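Local coordinates for carbon dioxide concentrating mechanism protein (Thermosynechococcus elongatus, PDB 4N8F) that probably forms the pentameric vertices of the beta-carboxysome shell, the polyhedral compartment in which RuBisCO is sequestered, at the interface of chains A and B. Coordinates in Å, arbitrary orientation; residue numbers count along the deposited sequence, not the author numbering. Chains: chain A/B, Carbon dioxide concentrating mechanism protein.

Contact 1: the interface of chains A and B. Residues chain A 3, 56, 82, 85; chain B 10, 26, 40, 42.
A:Val85 of strand 84-87 and B:Val10 of strand 2-11 form an antiparallel beta bridge across the chain boundary. This is a largely apolar part of the boundary between two subunits of the CcmL/EutN-family homopentamer. B:Val10 has CG1 opposite its backbone N (chi1 -180°). B:Val10 CG1 points at the branched side chain of A:Ile82 and touches its CG1 at 3.8 Å. The two side chains meet at about a right angle, with CG2 and CD1 of A:Ile82 slightly farther from the same methyl. CG1 of A:Val85 sits 4.3 Å from the other methyl, CG2 of B:Val10. B:Val26 brings its CG2 near the same A:Val85 methyl. On the far side of the patch B:Val42 forks between two chain A residues. B:Val42 CG1 packs on A:Leu56 CD2 at 3.8 Å. B:Val42 CG2 lies against A:Ile3 CD1 at 3.7 Å and also touches CG1 of that residue. A:Ile3 CD1 also reaches the ring of B:Tyr40, 4.0 Å from CE2. B:Tyr40 OH accepts a bent hydrogen bond from A:Ile3 N (3.0 Å, 139° at H), and this nitrogen lies in the ring plane at its edge. The carbonyl A:Ile3 O lies 3.1 Å from B:Tyr40 OH and may accept its hydrogen, though it lies nearly in line with the CZ-OH bond, so such a bond would be bent.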
loop_
_atom_site.group_PDB
_atom_site.type_symbol
_atom_site.label_atom_id
_atom_site.label_comp_id
_atom_site.label_asym_id
_atom_site.label_seq_id
_atom_site.Cartn_x
_atom_site.Cartn_y
_atom_site.Cartn_z
ATOM N N ILE A 3 2.991 7.983 13.505
ATOM C CA ILE A 3 2.561 8.716 14.659
ATOM C C ILE A 3 1.400 9.635 14.265
ATOM O O ILE A 3 1.444 10.305 13.236
ATOM C CB ILE A 3 3.735 9.530 15.240
ATOM C CG1 ILE A 3 4.843 8.599 15.732
ATOM C CG2 ILE A 3 3.242 10.392 16.380
ATOM C CD1 ILE A 3 6.229 9.233 15.706
ATOM N N LEU A 56 0.417 5.318 17.843
ATOM C CA LEU A 56 0.951 4.602 16.707
ATOM C C LEU A 56 -0.212 4.005 15.989
ATOM O O LEU A 56 -1.069 3.382 16.586
ATOM C CB LEU A 56 1.897 3.483 17.127
ATOM C CG LEU A 56 3.193 3.960 17.765
ATOM C CD1 LEU A 56 4.002 2.722 18.132
ATOM C CD2 LEU A 56 3.975 4.865 16.814
ATOM N N ILE A 82 1.176 6.579 22.764
ATOM C CA ILE A 82 2.570 6.948 22.911
ATOM C C ILE A 82 2.862 7.664 24.240
ATOM O O ILE A 82 2.176 8.616 24.604
ATOM C CB ILE A 82 3.023 7.813 21.726
ATOM C CG1 ILE A 82 3.148 6.940 20.486
ATOM C CG2 ILE A 82 4.387 8.391 21.990
ATOM C CD1 ILE A 82 3.352 7.728 19.226
ATOM N N VAL A 85 8.644 9.763 22.699
ATOM C CA VAL A 85 9.268 9.757 21.421
ATOM C C VAL A 85 10.558 10.472 21.614
ATOM O O VAL A 85 10.597 11.578 22.209
ATOM C CB VAL A 85 8.488 10.556 20.389
ATOM C CG1 VAL A 85 9.093 10.321 19.023
ATOM C CG2 VAL A 85 7.020 10.187 20.414
ATOM N N VAL B 10 10.395 5.006 20.233
ATOM C CA VAL B 10 9.067 5.263 20.783
ATOM C C VAL B 10 8.804 4.225 21.843
ATOM O O VAL B 10 9.161 3.046 21.687
ATOM C CB VAL B 10 7.975 5.149 19.709
ATOM C CG1 VAL B 10 6.604 5.419 20.290
ATOM C CG2 VAL B 10 8.270 6.109 18.573
ATOM N N VAL B 26 12.212 4.987 15.485
ATOM C CA VAL B 26 11.854 6.016 14.512
ATOM C C VAL B 26 12.894 5.972 13.420
ATOM O O VAL B 26 14.086 6.002 13.695
ATOM C CB VAL B 26 11.870 7.399 15.123
ATOM C CG1 VAL B 26 11.299 8.414 14.143
ATOM C CG2 VAL B 26 11.041 7.352 16.382
ATOM N N TYR B 40 9.310 9.868 7.879
ATOM C CA TYR B 40 9.740 8.972 8.934
ATOM C C TYR B 40 8.780 7.746 8.953
ATOM O O TYR B 40 7.644 7.789 8.453
ATOM C CB TYR B 40 9.650 9.711 10.279
ATOM C CG TYR B 40 8.189 9.825 10.674
ATOM C CD1 TYR B 40 7.414 10.884 10.220
ATOM C CD2 TYR B 40 7.531 8.773 11.382
ATOM C CE1 TYR B 40 6.061 10.953 10.523
ATOM C CE2 TYR B 40 6.162 8.820 11.681
ATOM C CZ TYR B 40 5.424 9.914 11.255
ATOM O OH TYR B 40 4.063 10.003 11.518
ATOM N N VAL B 42 7.780 4.643 12.035
ATOM C CA VAL B 42 8.027 3.890 13.234
ATOM C C VAL B 42 7.923 2.380 12.906
ATOM O O VAL B 42 6.894 1.867 12.371
ATOM C CB VAL B 42 7.059 4.319 14.345
ATOM C CG1 VAL B 42 7.295 3.499 15.619
ATOM C CG2 VAL B 42 7.217 5.810 14.637
#

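Contact 2: the interface of chains A and B. Residues chain A 79-81; chain B 12, 14-16, 19.
Strand 76-81 of chain A, at A:Val79 to A:Ile81, meets the loop of chain B that runs from B:Ser12 to B:Glu16, followed by the 3-10 helix 17-19. The two backbones run antiparallel, with A:Ala80 bridged to B:Lys15. B:Glu16 N donates to A:Val79 O at 3.0 Å. A:Ile81 N donates to B:Gln14 O at 2.8 Å. The carbonyl of A:Ile81 is taken by a side chain instead. B:Ser12 OG donates to A:Ile81 O over a short 2.5 Å, from 31° outside the carbonyl plane. The serine OG lies opposite its own backbone N (chi1 169°), which turns the hydroxyl towards chain A. The CB of A:Ala80 faces both B:Ser12 and B:Lys15, 3.7 Å from the lysine CB. The rest of the lysine chain is extended. B:Lys15 NZ donates to B:Ser12 O at 2.8 Å, a bond within chain B that would steady the loop. At one end CD1 of B:Leu19 meets CG2 of A:Val79 at 3.8 Å, the two side chains crossing at about a right angle. At the other, the extended B:Gln14 side chain slants across A:Ile81, its amide OE1 near the CD1 methyl. The site extends the strand of one subunit with the loop of the next, and so joins neighbours in the pentamer.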
loop_
_atom_site.group_PDB
_atom_site.type_symbol
_atom_site.label_atom_id
_atom_site.label_comp_id
_atom_site.label_asym_id
_atom_site.label_seq_id
_atom_site.Cartn_x
_atom_site.Cartn_y
_atom_site.Cartn_z
ATOM N N VAL A 79 -2.713 1.119 17.608
ATOM C CA VAL A 79 -2.121 -0.029 18.272
ATOM C C VAL A 79 -1.354 0.315 19.541
ATOM O O VAL A 79 -1.021 -0.580 20.290
ATOM C CB VAL A 79 -1.263 -0.908 17.350
ATOM C CG1 VAL A 79 -2.120 -1.341 16.115
ATOM C CG2 VAL A 79 0.062 -0.233 16.960
ATOM N N ALA A 80 -1.092 1.590 19.777
ATOM C CA ALA A 80 -0.371 1.985 20.987
ATOM C C ALA A 80 -0.622 3.455 21.233
ATOM O O ALA A 80 -0.665 4.254 20.315
ATOM C CB ALA A 80 1.102 1.745 20.829
ATOM N N ILE A 81 -0.781 3.795 22.494
ATOM C CA ILE A 81 -0.749 5.184 22.920
ATOM C C ILE A 81 0.681 5.477 23.301
ATOM O O ILE A 81 1.352 4.693 24.008
ATOM C CB ILE A 81 -1.714 5.455 24.084
ATOM C CG1 ILE A 81 -3.155 5.228 23.603
ATOM C CG2 ILE A 81 -1.556 6.882 24.592
ATOM C CD1 ILE A 81 -4.185 5.174 24.727
ATOM N N SER B 12 5.699 2.973 24.857
ATOM C CA SER B 12 4.285 2.989 25.128
ATOM C C SER B 12 3.959 1.958 26.180
ATOM O O SER B 12 4.369 0.803 26.074
ATOM C CB SER B 12 3.536 2.618 23.856
ATOM O OG SER B 12 2.168 2.363 24.115
ATOM N N GLN B 14 0.378 1.765 27.279
ATOM C CA GLN B 14 -0.997 1.373 26.903
ATOM C C GLN B 14 -1.017 1.032 25.443
ATOM O O GLN B 14 -0.886 1.898 24.581
ATOM C CB GLN B 14 -2.006 2.483 27.150
ATOM C CG GLN B 14 -1.885 3.134 28.520
ATOM C CD GLN B 14 -2.650 4.440 28.589
ATOM O OE1 GLN B 14 -3.889 4.447 28.567
ATOM N NE2 GLN B 14 -1.906 5.574 28.673
ATOM N N LYS B 15 -1.099 -0.256 25.162
ATOM C CA LYS B 15 -0.978 -0.740 23.797
ATOM C C LYS B 15 -1.616 -2.117 23.617
ATOM O O LYS B 15 -1.976 -2.783 24.576
ATOM C CB LYS B 15 0.494 -0.804 23.406
ATOM C CG LYS B 15 1.326 -1.695 24.309
ATOM C CD LYS B 15 2.814 -1.461 24.098
ATOM C CE LYS B 15 3.622 -2.144 25.194
ATOM N NZ LYS B 15 5.066 -1.778 25.175
ATOM N N GLU B 16 -1.699 -2.564 22.384
ATOM C CA GLU B 16 -2.233 -3.895 22.146
ATOM C C GLU B 16 -1.369 -4.949 22.889
ATOM O O GLU B 16 -0.137 -4.879 22.891
ATOM C CB GLU B 16 -2.321 -4.202 20.642
ATOM C CG GLU B 16 -3.441 -3.446 19.952
ATOM C CD GLU B 16 -4.795 -4.071 20.104
ATOM O OE1 GLU B 16 -4.886 -5.315 20.245
ATOM O OE2 GLU B 16 -5.793 -3.327 20.095
ATOM N N LEU B 19 1.707 -6.604 21.677
ATOM C CA LEU B 19 2.893 -5.843 21.384
ATOM C C LEU B 19 3.932 -5.806 22.522
ATOM O O LEU B 19 4.965 -5.133 22.423
ATOM C CB LEU B 19 2.528 -4.424 20.977
ATOM C CG LEU B 19 1.807 -4.329 19.648
ATOM C CD1 LEU B 19 1.457 -2.864 19.343
ATOM C CD2 LEU B 19 2.682 -4.848 18.527
#

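Contact 3: the interface of chains A and B. Residues chain A 1, 57-59; chain B 41-42, 74-76.
The N-terminal amino group of A:Met1 is held by acceptors of chain B, and B:Asp75 crosses the methionine obliquely to reach it. OD1 of B:Asp75 accepts from A:Met1 N at 2.6 Å on its syn side. OE2 of B:Glu41 accepts from A:Met1 N at 2.8 Å, but on its anti side. Both carboxylates are met 16° out of their planes. The backbone B:Val42 O also accepts from A:Met1 N, at 2.7 Å, with the nitrogen in its carbonyl plane. Two carboxylates so close would probably favour the charged form of the amino group. The B:Val42 N in turn donates to A:Met1 O at 2.9 Å. The A:Met1 chain bends at chi2 (77°) and again at chi3 (80°). This places SD near the backbone of B:Asp75, where the N makes a weak hydrogen bond to the sulfur. The other aspartate oxygen turns to strand 54-59 of chain A. B:Asp75 OD2 accepts from A:Arg59 N at 2.7 Å, a donor that sits above the carboxylate plane. A water 2.7 Å from B:Asp75 OD2 also contacts A:Val57 O. The same water lies in plane at the edge of the A:Arg59 guanidinium, 2.9 Å from NE. The carboxylate is thus gripped at both oxygens, which fixes its rotation. The site anchors the N terminus of one subunit on the next, with B:Asp75 holding both that terminus and strand 54-59 of chain A in the pentamer.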
loop_
_atom_site.group_PDB
_atom_site.type_symbol
_atom_site.label_atom_id
_atom_site.label_comp_id
_atom_site.label_asym_id
_atom_site.label_seq_id
_atom_site.Cartn_x
_atom_site.Cartn_y
_atom_site.Cartn_z
ATOM N N MET A 1 4.599 1.786 10.921
ATOM C CA MET A 1 3.534 2.561 11.652
ATOM C C MET A 1 3.802 4.067 11.538
ATOM O O MET A 1 4.941 4.499 11.269
ATOM C CB MET A 1 3.500 2.193 13.142
ATOM C CG MET A 1 3.038 0.762 13.448
ATOM S SD MET A 1 4.321 -0.495 13.135
ATOM C CE MET A 1 5.325 -0.351 14.602
ATOM N N VAL A 57 -0.275 4.246 14.701
ATOM C CA VAL A 57 -1.306 3.726 13.894
ATOM C C VAL A 57 -0.660 2.682 12.992
ATOM O O VAL A 57 0.357 2.978 12.357
ATOM C CB VAL A 57 -1.855 4.764 12.939
ATOM C CG1 VAL A 57 -3.082 4.230 12.205
ATOM C CG2 VAL A 57 -2.232 5.980 13.668
ATOM N N SER A 58 -1.313 1.528 12.852
ATOM C CA SER A 58 -0.920 0.523 11.860
ATOM C C SER A 58 -1.968 0.414 10.780
ATOM O O SER A 58 -3.142 0.489 11.083
ATOM C CB SER A 58 -0.767 -0.850 12.539
ATOM O OG SER A 58 0.409 -0.856 13.353
ATOM N N ARG A 59 -1.534 0.216 9.533
ATOM C CA ARG A 59 -2.449 0.178 8.380
ATOM C C ARG A 59 -2.310 -1.125 7.676
ATOM O O ARG A 59 -1.320 -1.863 7.880
ATOM C CB ARG A 59 -2.198 1.346 7.414
ATOM C CG ARG A 59 -2.660 2.706 8.034
ATOM C CD ARG A 59 -2.276 3.868 7.135
ATOM N NE ARG A 59 -0.826 3.988 7.105
ATOM C CZ ARG A 59 -0.131 4.597 6.147
ATOM N NH1 ARG A 59 -0.740 5.190 5.120
ATOM N NH2 ARG A 59 1.200 4.631 6.226
ATOM N N GLU B 41 9.224 6.670 9.572
ATOM C CA GLU B 41 8.365 5.546 9.868
ATOM C C GLU B 41 8.751 5.128 11.287
ATOM O O GLU B 41 9.911 5.257 11.693
ATOM C CB GLU B 41 8.706 4.423 8.897
ATOM C CG GLU B 41 7.749 3.236 8.834
ATOM C CD GLU B 41 6.442 3.561 8.105
ATOM O OE1 GLU B 41 6.491 4.389 7.187
ATOM O OE2 GLU B 41 5.370 3.024 8.485
ATOM N N VAL B 42 7.780 4.643 12.035
ATOM C CA VAL B 42 8.027 3.890 13.234
ATOM C C VAL B 42 7.923 2.380 12.906
ATOM O O VAL B 42 6.894 1.867 12.371
ATOM C CB VAL B 42 7.059 4.319 14.345
ATOM C CG1 VAL B 42 7.295 3.499 15.619
ATOM C CG2 VAL B 42 7.217 5.810 14.637
ATOM N N ILE B 74 1.576 -4.999 13.525
ATOM C CA ILE B 74 2.588 -4.132 13.035
ATOM C C ILE B 74 2.643 -4.112 11.542
ATOM O O ILE B 74 2.460 -5.182 10.900
ATOM C CB ILE B 74 3.960 -4.519 13.622
ATOM C CG1 ILE B 74 4.397 -5.959 13.304
ATOM C CG2 ILE B 74 3.940 -4.282 15.116
ATOM C CD1 ILE B 74 5.732 -6.315 13.892
ATOM N N ASP B 75 2.929 -2.935 10.981
ATOM C CA ASP B 75 3.038 -2.760 9.509
ATOM C C ASP B 75 4.388 -2.261 8.999
ATOM O O ASP B 75 4.509 -1.911 7.829
ATOM C CB ASP B 75 1.900 -1.850 9.003
ATOM C CG ASP B 75 1.982 -0.441 9.550
ATOM O OD1 ASP B 75 2.965 -0.146 10.258
ATOM O OD2 ASP B 75 1.115 0.366 9.189
ATOM N N ALA B 76 5.425 -2.320 9.851
ATOM C CA ALA B 76 6.752 -1.843 9.507
ATOM C C ALA B 76 7.800 -2.463 10.421
ATOM O O ALA B 76 7.571 -2.591 11.607
ATOM C CB ALA B 76 6.834 -0.345 9.580
HETATM O O HOH W 1 0.786 3.042 9.296
#

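Contacts 1, 2 and 3 are neighbouring patches of one subunit boundary. The C-alpha centres of contact 1 and contact 2 lie about 11 Å apart. Those of contact 1 and contact 3 are about 9 Å apart. Those of contact 2 and contact 3 are about 12 Å apart. Contacts 1 and 3 share B:Val42, and both use strand 54-59 of chain A. Contacts 1 and 2 follow on along each chain, from B:Val10 to B:Ser12 and from A:Ile81 to A:Ile82. The apolar patch adjoins both the backbone pairing and the charged site. The two chains contribute different surfaces, so the same contact can repeat from subunit to subunit round the homopentamer.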